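Local coordinates for protein restriction endonuclease AspBHI (Azoarcus sp., PDB 4OC8) that is a modification-dependent restriction endonuclease that probably binds DNA carrying modified bases and cleaves it, and that assembles as a tetramer, at residues 2-6 with 18-23; 174-178 with 198-202. All coordinates share one frame; numbering follows the deposited sequence.

Interaction 1: residues 2-6 with 18-23; sequences TFFTG and AVYAGY
F4 and Y20 run alongside each other on one face of a parallel strand pair, their rings inclined at 37° with centroids 5.4 Å apart. F4 CD2 comes to 3.4 Å from Y20 CE2. The parallel bridge between the two residues puts both CB atoms on the same face, and CG anti to the carbonyl carbon in each (chi1 -51° and -58°) then swings both rings the same way. F4 CE2 also approaches A18 CB, while L9 and V12 touch both side chains and Y20 OH is hydrogen-bonded to I15 N and D13 O. Shortening Y20 to an alanine is likely to open a gap beside F4 and leave I15 N and D13 O, in the segment between the two strands, without their hydroxyl partner. The other face carries F3 and V19: F3 CD2 meets V19 CG1 at 3.6 Å, and the ring reaches onward until CZ is 3.5 Å from A21 CB. Between the faces, three backbone bonds set the register. F4 N donates to V19 O and A21 N to F4 O, both at 2.8 Å and nearly straight, whereas V19 N to T2 O is longer at 3.2 Å. F4 thus bonds through N and O to V19 and A21, flanking its partner Y20, the hallmark of parallel beta pairing; strand 3-4 thereby joins the large mixed sheet through strand 19-24.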
loop_
_atom_site.group_PDB
_atom_site.type_symbol
_atom_site.label_atom_id
_atom_site.label_comp_id
_atom_site.label_asym_id
_atom_site.label_seq_id
_atom_site.Cartn_x
_atom_site.Cartn_y
_atom_site.Cartn_z
ATOM N N THR A 2 2.837 16.747 32.737
ATOM C CA THR A 2 3.119 15.319 32.633
ATOM C C THR A 2 4.620 15.019 32.654
ATOM O O THR A 2 5.144 14.338 31.770
ATOM C CB THR A 2 2.470 14.703 31.374
ATOM O OG1 THR A 2 2.646 15.589 30.259
ATOM C CG2 THR A 2 0.983 14.476 31.601
ATOM N N PHE A 3 5.303 15.538 33.671
ATOM C CA PHE A 3 6.718 15.246 33.890
ATOM C C PHE A 3 6.944 14.893 35.357
ATOM O O PHE A 3 6.702 15.712 36.241
ATOM C CB PHE A 3 7.588 16.441 33.493
ATOM C CG PHE A 3 9.058 16.227 33.729
ATOM C CD1 PHE A 3 9.648 16.606 34.926
ATOM C CD2 PHE A 3 9.852 15.645 32.752
ATOM C CE1 PHE A 3 10.998 16.408 35.145
ATOM C CE2 PHE A 3 11.205 15.446 32.964
ATOM C CZ PHE A 3 11.778 15.827 34.163
ATOM N N PHE A 4 7.413 13.677 35.614
ATOM C CA PHE A 4 7.554 13.194 36.982
ATOM C C PHE A 4 8.990 12.824 37.302
ATOM O O PHE A 4 9.633 12.098 36.544
ATOM C CB PHE A 4 6.635 11.998 37.209
ATOM C CG PHE A 4 5.216 12.253 36.803
ATOM C CD1 PHE A 4 4.446 13.180 37.486
ATOM C CD2 PHE A 4 4.652 11.573 35.740
ATOM C CE1 PHE A 4 3.141 13.422 37.115
ATOM C CE2 PHE A 4 3.344 11.808 35.364
ATOM C CZ PHE A 4 2.589 12.736 36.052
ATOM N N THR A 5 9.489 13.311 38.435
ATOM C CA THR A 5 10.909 13.170 38.740
ATOM C C THR A 5 11.232 12.597 40.124
ATOM O O THR A 5 11.921 11.580 40.230
ATOM C CB THR A 5 11.667 14.506 38.529
ATOM O OG1 THR A 5 12.974 14.417 39.111
ATOM C CG2 THR A 5 10.900 15.680 39.148
ATOM N N GLY A 6 10.745 13.244 41.177
ATOM C CA GLY A 6 11.148 12.894 42.526
ATOM C C GLY A 6 10.359 11.752 43.130
ATOM O O GLY A 6 10.064 10.764 42.454
ATOM N N ALA A 18 3.851 10.002 29.010
ATOM C CA ALA A 18 4.315 10.821 30.127
ATOM C C ALA A 18 5.795 10.551 30.394
ATOM O O ALA A 18 6.286 9.442 30.171
ATOM C CB ALA A 18 3.490 10.558 31.371
ATOM N N VAL A 19 6.506 11.567 30.867
ATOM C CA VAL A 19 7.946 11.441 31.052
ATOM C C VAL A 19 8.323 11.213 32.511
ATOM O O VAL A 19 7.964 11.986 33.392
ATOM C CB VAL A 19 8.700 12.659 30.492
ATOM C CG1 VAL A 19 10.174 12.583 30.852
ATOM C CG2 VAL A 19 8.519 12.737 28.982
ATOM N N TYR A 20 9.054 10.134 32.747
ATOM C CA TYR A 20 9.477 9.750 34.077
ATOM C C TYR A 20 10.992 9.833 34.165
ATOM O O TYR A 20 11.706 9.034 33.561
ATOM C CB TYR A 20 8.990 8.336 34.382
ATOM C CG TYR A 20 7.490 8.202 34.274
ATOM C CD1 TYR A 20 6.885 7.931 33.058
ATOM C CD2 TYR A 20 6.678 8.365 35.387
ATOM C CE1 TYR A 20 5.513 7.816 32.954
ATOM C CE2 TYR A 20 5.308 8.250 35.293
ATOM C CZ TYR A 20 4.729 7.977 34.075
ATOM O OH TYR A 20 3.362 7.861 33.974
ATOM N N ALA A 21 11.474 10.816 34.917
ATOM C CA ALA A 21 12.896 11.124 34.978
ATOM C C ALA A 21 13.537 10.629 36.266
ATOM O O ALA A 21 12.880 10.528 37.302
ATOM C CB ALA A 21 13.106 12.622 34.835
ATOM N N GLY A 22 14.829 10.327 36.192
ATOM C CA GLY A 22 15.590 9.941 37.363
ATOM C C GLY A 22 16.029 11.156 38.158
ATOM O O GLY A 22 15.831 12.293 37.730
ATOM N N TYR A 23 16.626 10.914 39.319
ATOM C CA TYR A 23 17.088 11.986 40.191
ATOM C C TYR A 23 18.436 11.610 40.796
ATOM O O TYR A 23 18.766 10.427 40.893
ATOM C CB TYR A 23 16.069 12.238 41.305
ATOM C CG TYR A 23 15.732 10.995 42.102
ATOM C CD1 TYR A 23 16.447 10.662 43.246
ATOM C CD2 TYR A 23 14.704 10.150 41.704
ATOM C CE1 TYR A 23 16.144 9.521 43.972
ATOM C CE2 TYR A 23 14.396 9.008 42.423
ATOM C CZ TYR A 23 15.117 8.699 43.554
ATOM O OH TYR A 23 14.807 7.563 44.264
#

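Interaction 2: residues 174-178 with 198-202; sequences ILDEA and PVAWN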
loop_
_atom_site.group_PDB
_atom_site.type_symbol
_atom_site.label_atom_id
_atom_site.label_comp_id
_atom_site.label_asym_id
_atom_site.label_seq_id
_atom_site.Cartn_x
_atom_site.Cartn_y
_atom_site.Cartn_z
ATOM N N ILE A 174 0.558 -1.988 21.174
ATOM C CA ILE A 174 0.123 -1.202 22.320
ATOM C C ILE A 174 -1.400 -1.211 22.430
ATOM O O ILE A 174 -2.097 -0.778 21.507
ATOM C CB ILE A 174 0.561 0.260 22.180
ATOM C CG1 ILE A 174 2.052 0.347 21.853
ATOM C CG2 ILE A 174 0.236 1.031 23.431
ATOM C CD1 ILE A 174 2.938 -0.248 22.903
ATOM N N LEU A 175 -1.911 -1.700 23.562
ATOM C CA LEU A 175 -3.349 -1.736 23.825
ATOM C C LEU A 175 -3.913 -0.337 24.065
ATOM O O LEU A 175 -3.214 0.536 24.569
ATOM C CB LEU A 175 -3.647 -2.625 25.032
ATOM C CG LEU A 175 -3.538 -4.135 24.819
ATOM C CD1 LEU A 175 -3.905 -4.883 26.093
ATOM C CD2 LEU A 175 -4.418 -4.573 23.666
ATOM N N ASP A 176 -5.181 -0.134 23.714
ATOM C CA ASP A 176 -5.850 1.158 23.908
ATOM C C ASP A 176 -6.214 1.420 25.369
ATOM O O ASP A 176 -7.353 1.212 25.774
ATOM C CB ASP A 176 -7.110 1.271 23.045
ATOM C CG ASP A 176 -7.682 2.680 23.026
ATOM O OD1 ASP A 176 -7.122 3.571 23.694
ATOM O OD2 ASP A 176 -8.701 2.893 22.331
ATOM N N GLU A 177 -5.243 1.906 26.138
ATOM C CA GLU A 177 -5.449 2.310 27.523
ATOM C C GLU A 177 -4.612 3.552 27.798
ATOM O O GLU A 177 -3.405 3.536 27.588
ATOM C CB GLU A 177 -5.038 1.192 28.487
ATOM C CG GLU A 177 -5.830 -0.099 28.322
ATOM C CD GLU A 177 -7.277 0.018 28.797
ATOM O OE1 GLU A 177 -7.580 0.918 29.611
ATOM O OE2 GLU A 177 -8.115 -0.803 28.361
ATOM N N ALA A 178 -5.241 4.623 28.270
ATOM C CA ALA A 178 -4.519 5.869 28.527
ATOM C C ALA A 178 -3.744 5.832 29.842
ATOM O O ALA A 178 -2.686 6.450 29.965
ATOM C CB ALA A 178 -5.467 7.058 28.500
ATOM N N PRO A 198 -6.637 -3.427 33.149
ATOM C CA PRO A 198 -7.323 -2.644 32.115
ATOM C C PRO A 198 -8.236 -3.523 31.276
ATOM O O PRO A 198 -7.968 -4.717 31.123
ATOM C CB PRO A 198 -6.170 -2.106 31.269
ATOM C CG PRO A 198 -5.044 -1.987 32.238
ATOM C CD PRO A 198 -5.187 -3.171 33.160
ATOM N N VAL A 199 -9.308 -2.940 30.752
ATOM C CA VAL A 199 -10.315 -3.705 30.029
ATOM C C VAL A 199 -9.714 -4.389 28.804
ATOM O O VAL A 199 -10.009 -5.553 28.532
ATOM C CB VAL A 199 -11.501 -2.819 29.586
ATOM C CG1 VAL A 199 -12.595 -3.670 28.983
ATOM C CG2 VAL A 199 -12.034 -2.023 30.754
ATOM N N ALA A 200 -8.871 -3.663 28.072
ATOM C CA ALA A 200 -8.237 -4.204 26.874
ATOM C C ALA A 200 -7.379 -5.435 27.196
ATOM O O ALA A 200 -7.329 -6.403 26.421
ATOM C CB ALA A 200 -7.408 -3.126 26.178
ATOM N N TRP A 201 -6.724 -5.401 28.354
ATOM C CA TRP A 201 -5.920 -6.529 28.796
ATOM C C TRP A 201 -6.771 -7.762 29.090
ATOM O O TRP A 201 -6.465 -8.852 28.610
ATOM C CB TRP A 201 -5.067 -6.171 30.013
ATOM C CG TRP A 201 -4.194 -7.313 30.435
ATOM C CD1 TRP A 201 -4.464 -8.235 31.403
ATOM C CD2 TRP A 201 -2.923 -7.674 29.882
ATOM N NE1 TRP A 201 -3.436 -9.138 31.498
ATOM C CE2 TRP A 201 -2.477 -8.817 30.573
ATOM C CE3 TRP A 201 -2.116 -7.139 28.873
ATOM C CZ2 TRP A 201 -1.260 -9.437 30.287
ATOM C CZ3 TRP A 201 -0.904 -7.755 28.593
ATOM C CH2 TRP A 201 -0.490 -8.890 29.297
ATOM N N ASN A 202 -7.833 -7.592 29.874
ATOM C CA ASN A 202 -8.723 -8.710 30.186
ATOM C C ASN A 202 -9.350 -9.275 28.922
ATOM O O ASN A 202 -9.481 -10.490 28.767
ATOM C CB ASN A 202 -9.819 -8.291 31.169
ATOM C CG ASN A 202 -9.291 -8.057 32.567
ATOM O OD1 ASN A 202 -8.379 -8.748 33.021
ATOM N ND2 ASN A 202 -9.860 -7.075 33.260
#
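A200 N donates a hydrogen bond to E177 OE2 at 3.0 Å, with an N-H...O angle of 164°, and it meets the oxygen on the anti side of the carboxylate, 28° out of its plane. V199 N is also near this oxygen, but its angle is too poor for a bond. The acidic chain gets there by bending: CG is anti to the carbonyl carbon and the chain turns again at chi2 (-71°), bringing the carboxylate to the first turn of helix 199-207. On the way its methylene part packs against P198, the N-cap residue; E177 CG lies 3.6 Å from P198 CB, and the two side chains run across one another at a slant. A200 CB lies close to OE2 as a consequence of the A200 N bond, and also takes contact from L175. That leucine extends CD1 to 3.9 Å from A200 CB and reaches the edge of the W201 ring, near its plane, at CE3 (4.0 Å). W201 itself packs edge-to-face with W184. Between L175 and E177, D176 is the centre of an inverse gamma turn closed by a weak E177 N to L175 O bond, and its OD1 is hydrogen-bonded to W157 NE1 of the second subunit. Proline at the N-cap has no side-chain acceptor; the one that meets the A200 amide comes from E177, whose negative charge would probably be stabilised near the positive end of the helix dipole.

In the fold
Interaction 1 and interaction 2 follow one another in sequence and do not touch: their centres are 23 Å apart and their nearest atoms about 7 Å. Strand 133-142 connects them. It pairs antiparallel with strand 19-24, where backbone bonds join A18 to F136 and Y20 to F134, and further along it L139 is backbone-bonded to L175 and touches W201, with V141 beside both side chains. In addition A178, next to strand 179-180, bonds by its backbone to V16, in the segment between the two strands of interaction 1. Both contacts border the second subunit, at T2 and at D176. They lie about 25 Å and 22 Å, centre to centre, from the middle of the chain.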